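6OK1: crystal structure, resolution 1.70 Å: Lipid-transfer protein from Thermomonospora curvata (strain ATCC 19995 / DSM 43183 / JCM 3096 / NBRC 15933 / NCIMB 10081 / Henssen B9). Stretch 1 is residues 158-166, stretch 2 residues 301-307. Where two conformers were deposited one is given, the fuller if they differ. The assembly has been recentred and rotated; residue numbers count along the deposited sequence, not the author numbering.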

# COMPACT_ATOMS: atom_id res chain seq x y z
N ARG A 158 20.90 -22.70 -8.50
CA ARG A 158 22.23 -22.18 -8.21
C ARG A 158 22.69 -22.58 -6.81
O ARG A 158 23.88 -22.85 -6.58
N TYR A 159 21.76 -22.64 -5.86
CA TYR A 159 22.11 -23.09 -4.51
C TYR A 159 22.58 -24.55 -4.53
O TYR A 159 23.55 -24.92 -3.85
N MET A 160 21.92 -25.38 -5.34
CA MET A 160 22.37 -26.77 -5.52
C MET A 160 23.77 -26.82 -6.09
O MET A 160 24.60 -27.62 -5.67
N HIS A 161 24.02 -26.00 -7.11
CA HIS A 161 25.34 -25.95 -7.73
C HIS A 161 26.42 -25.58 -6.73
O HIS A 161 27.48 -26.21 -6.66
N GLU A 162 26.19 -24.52 -5.95
CA GLU A 162 27.25 -24.03 -5.09
C GLU A 162 27.48 -24.92 -3.88
O GLU A 162 28.62 -25.04 -3.43
N TYR A 163 26.45 -25.57 -3.37
CA TYR A 163 26.55 -26.24 -2.08
C TYR A 163 26.29 -27.74 -2.13
O TYR A 163 26.41 -28.41 -1.09
N GLY A 164 25.93 -28.28 -3.28
CA GLY A 164 25.70 -29.69 -3.41
C GLY A 164 24.43 -30.19 -2.77
O GLY A 164 24.29 -31.39 -2.54
N ALA A 165 23.50 -29.29 -2.45
CA ALA A 165 22.19 -29.72 -2.02
C ALA A 165 21.48 -30.39 -3.18
O ALA A 165 21.73 -30.07 -4.36
N THR A 166 20.59 -31.32 -2.84
CA THR A 166 19.86 -32.12 -3.80
C THR A 166 18.37 -31.90 -3.62
O THR A 166 17.92 -31.31 -2.64
N VAL A 301 13.89 -22.25 2.28
CA VAL A 301 14.04 -22.49 3.72
C VAL A 301 15.49 -22.69 4.08
O VAL A 301 15.93 -22.30 5.17
N LEU A 302 16.29 -23.30 3.18
CA LEU A 302 17.67 -23.61 3.50
C LEU A 302 18.50 -22.33 3.68
O LEU A 302 19.13 -22.18 4.72
N PRO A 303 18.52 -21.42 2.70
CA PRO A 303 19.28 -20.18 2.95
C PRO A 303 18.72 -19.34 4.08
O PRO A 303 19.48 -18.58 4.70
N GLN A 304 17.42 -19.44 4.40
CA GLN A 304 16.90 -18.73 5.56
C GLN A 304 17.63 -19.17 6.82
O GLN A 304 18.02 -18.34 7.64
N LEU A 305 17.81 -20.48 7.00
CA LEU A 305 18.51 -20.96 8.19
C LEU A 305 19.91 -20.39 8.27
O LEU A 305 20.41 -20.05 9.36
N GLU A 306 20.57 -20.26 7.13
CA GLU A 306 21.92 -19.74 7.09
C GLU A 306 21.95 -18.24 7.34
O GLU A 306 22.80 -17.75 8.10
N GLU A 307 21.04 -17.50 6.72
CA GLU A 307 20.98 -16.05 6.93
C GLU A 307 20.72 -15.71 8.38
O GLU A 307 21.20 -14.67 8.86

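The two helices, 158-163 and 301-307, stand well apart. Their axes come no closer than 12.0 Å and run at 59° to each other. Even the nearest CA atoms, those of Tyr159 and Pro303, are 8.5 Å apart. Side chains from both helices fill the gap, and Tyr159 has the largest covered area, 86 Å². The contact is small, burying 198 Å² over both sides.

The polar contact is one hydrogen bond. Tyr159 points toward the second helix with chi1 t (-178°) and chi2 -85°, which carries its hydroxyl across. Tyr159 OH donates to Glu306 OE2 at 2.6 Å, a short bond to a carboxylate. The acceptor lies at the ring edge, near the ring plane, as suits a phenol hydroxyl. Glu306 also points toward the first stretch, chi1 m and chi2 t, so its extended chain reaches back along its helix to the hydroxyl. OE1 and OE2 of Glu306 are both hydrogen-bonded elsewhere in the structure.

The apolar contacts gather round the same ring. Leu302 points toward the first stretch, with chi1 m and chi2 p. Its CD2 lies 3.8 Å from Tyr159 CE1. Leu302 CB also makes a close van der Waals approach to the hydroxyl, 3.6 Å from Tyr159 OH. Pro303 is set sideways, yet its CD comes within 4.0 Å of Tyr159 CE2. Ala165, past the helix end, adds a looser touch: its CB is 4.5 Å from Leu302 CD2.

Tyr163 lies one turn after Tyr159 and also points toward the second stretch, chi1 m. Its contact is marginal, with CE2 4.5 Å from Glu306 OE1.

A salt bridge lies within the first stretch, away from the contact. Arg158 NE binds Glu162 OE2 at 2.8 Å in a nearly straight hydrogen bond (174°) that is part of it. Arg158 NH2 adds a weak hydrogen bond to Glu162 OE2 at 3.4 Å.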

# COMPACT_ATOMS: atom_id res chain seq x y z
CB ARG A 158 22.24 -20.66 -8.37
CG ARG A 158 23.64 -20.03 -8.18
CD ARG A 158 24.54 -20.27 -9.39
NE ARG A 158 25.93 -19.92 -9.06
CZ ARG A 158 26.92 -19.85 -9.94
NH1 ARG A 158 26.68 -20.06 -11.23
NH2 ARG A 158 28.15 -19.54 -9.53
CB TYR A 159 20.90 -22.90 -3.59
CG TYR A 159 21.15 -23.29 -2.14
CD1 TYR A 159 21.01 -24.60 -1.74
CD2 TYR A 159 21.49 -22.35 -1.20
CE1 TYR A 159 21.24 -24.97 -0.43
CE2 TYR A 159 21.73 -22.71 0.12
CZ TYR A 159 21.61 -24.03 0.49
OH TYR A 159 21.82 -24.45 1.80
CB MET A 160 21.42 -27.51 -6.46
CG MET A 160 20.03 -27.74 -5.91
SD MET A 160 18.86 -28.30 -7.16
CE MET A 160 19.47 -29.93 -7.55
CB HIS A 161 25.31 -24.93 -8.87
CG HIS A 161 26.65 -24.62 -9.44
ND1 HIS A 161 27.27 -25.45 -10.36
CD2 HIS A 161 27.49 -23.58 -9.24
CE1 HIS A 161 28.44 -24.93 -10.68
NE2 HIS A 161 28.60 -23.80 -10.02
CB GLU A 162 26.95 -22.60 -4.66
CG GLU A 162 26.89 -21.68 -5.85
CD GLU A 162 26.68 -20.23 -5.50
OE1 GLU A 162 26.48 -19.90 -4.31
OE2 GLU A 162 26.72 -19.41 -6.43
CB TYR A 163 25.58 -25.58 -1.10
CG TYR A 163 25.90 -24.15 -0.81
CD1 TYR A 163 27.19 -23.77 -0.44
CD2 TYR A 163 24.94 -23.15 -0.92
CE1 TYR A 163 27.50 -22.47 -0.18
CE2 TYR A 163 25.25 -21.82 -0.63
CZ TYR A 163 26.53 -21.50 -0.26
OH TYR A 163 26.86 -20.19 0.02
CB ALA A 165 21.36 -28.53 -1.54
CB THR A 166 20.15 -33.62 -3.63
OG1 THR A 166 19.55 -34.07 -2.41
CG2 THR A 166 21.66 -33.88 -3.58
CB VAL A 301 13.17 -23.68 4.15
CG1 VAL A 301 13.45 -24.08 5.61
CG2 VAL A 301 11.69 -23.33 3.98
CB LEU A 302 18.27 -24.56 2.46
CG LEU A 302 17.98 -26.05 2.69
CD1 LEU A 302 16.51 -26.37 2.44
CD2 LEU A 302 18.81 -26.94 1.77
CB PRO A 303 19.22 -19.45 1.59
CG PRO A 303 18.04 -20.10 0.85
CD PRO A 303 18.06 -21.53 1.32
CB GLN A 304 15.41 -18.97 5.72
CG GLN A 304 14.55 -18.16 4.78
CD GLN A 304 13.11 -18.37 5.13
OE1 GLN A 304 12.61 -17.82 6.12
NE2 GLN A 304 12.45 -19.22 4.37
CB LEU A 305 18.54 -22.49 8.19
CG LEU A 305 17.18 -23.18 8.42
CD1 LEU A 305 17.22 -24.62 7.92
CD2 LEU A 305 16.79 -23.10 9.91
CB GLU A 306 22.54 -20.12 5.75
CG GLU A 306 22.55 -21.63 5.57
CD GLU A 306 22.91 -22.08 4.17
OE1 GLU A 306 23.35 -21.23 3.38
OE2 GLU A 306 22.81 -23.29 3.88
CB GLU A 307 19.88 -15.44 6.06
CG GLU A 307 20.21 -15.44 4.55
CD GLU A 307 21.35 -14.52 4.16
OE1 GLU A 307 21.79 -13.68 5.00
OE2 GLU A 307 21.84 -14.63 3.02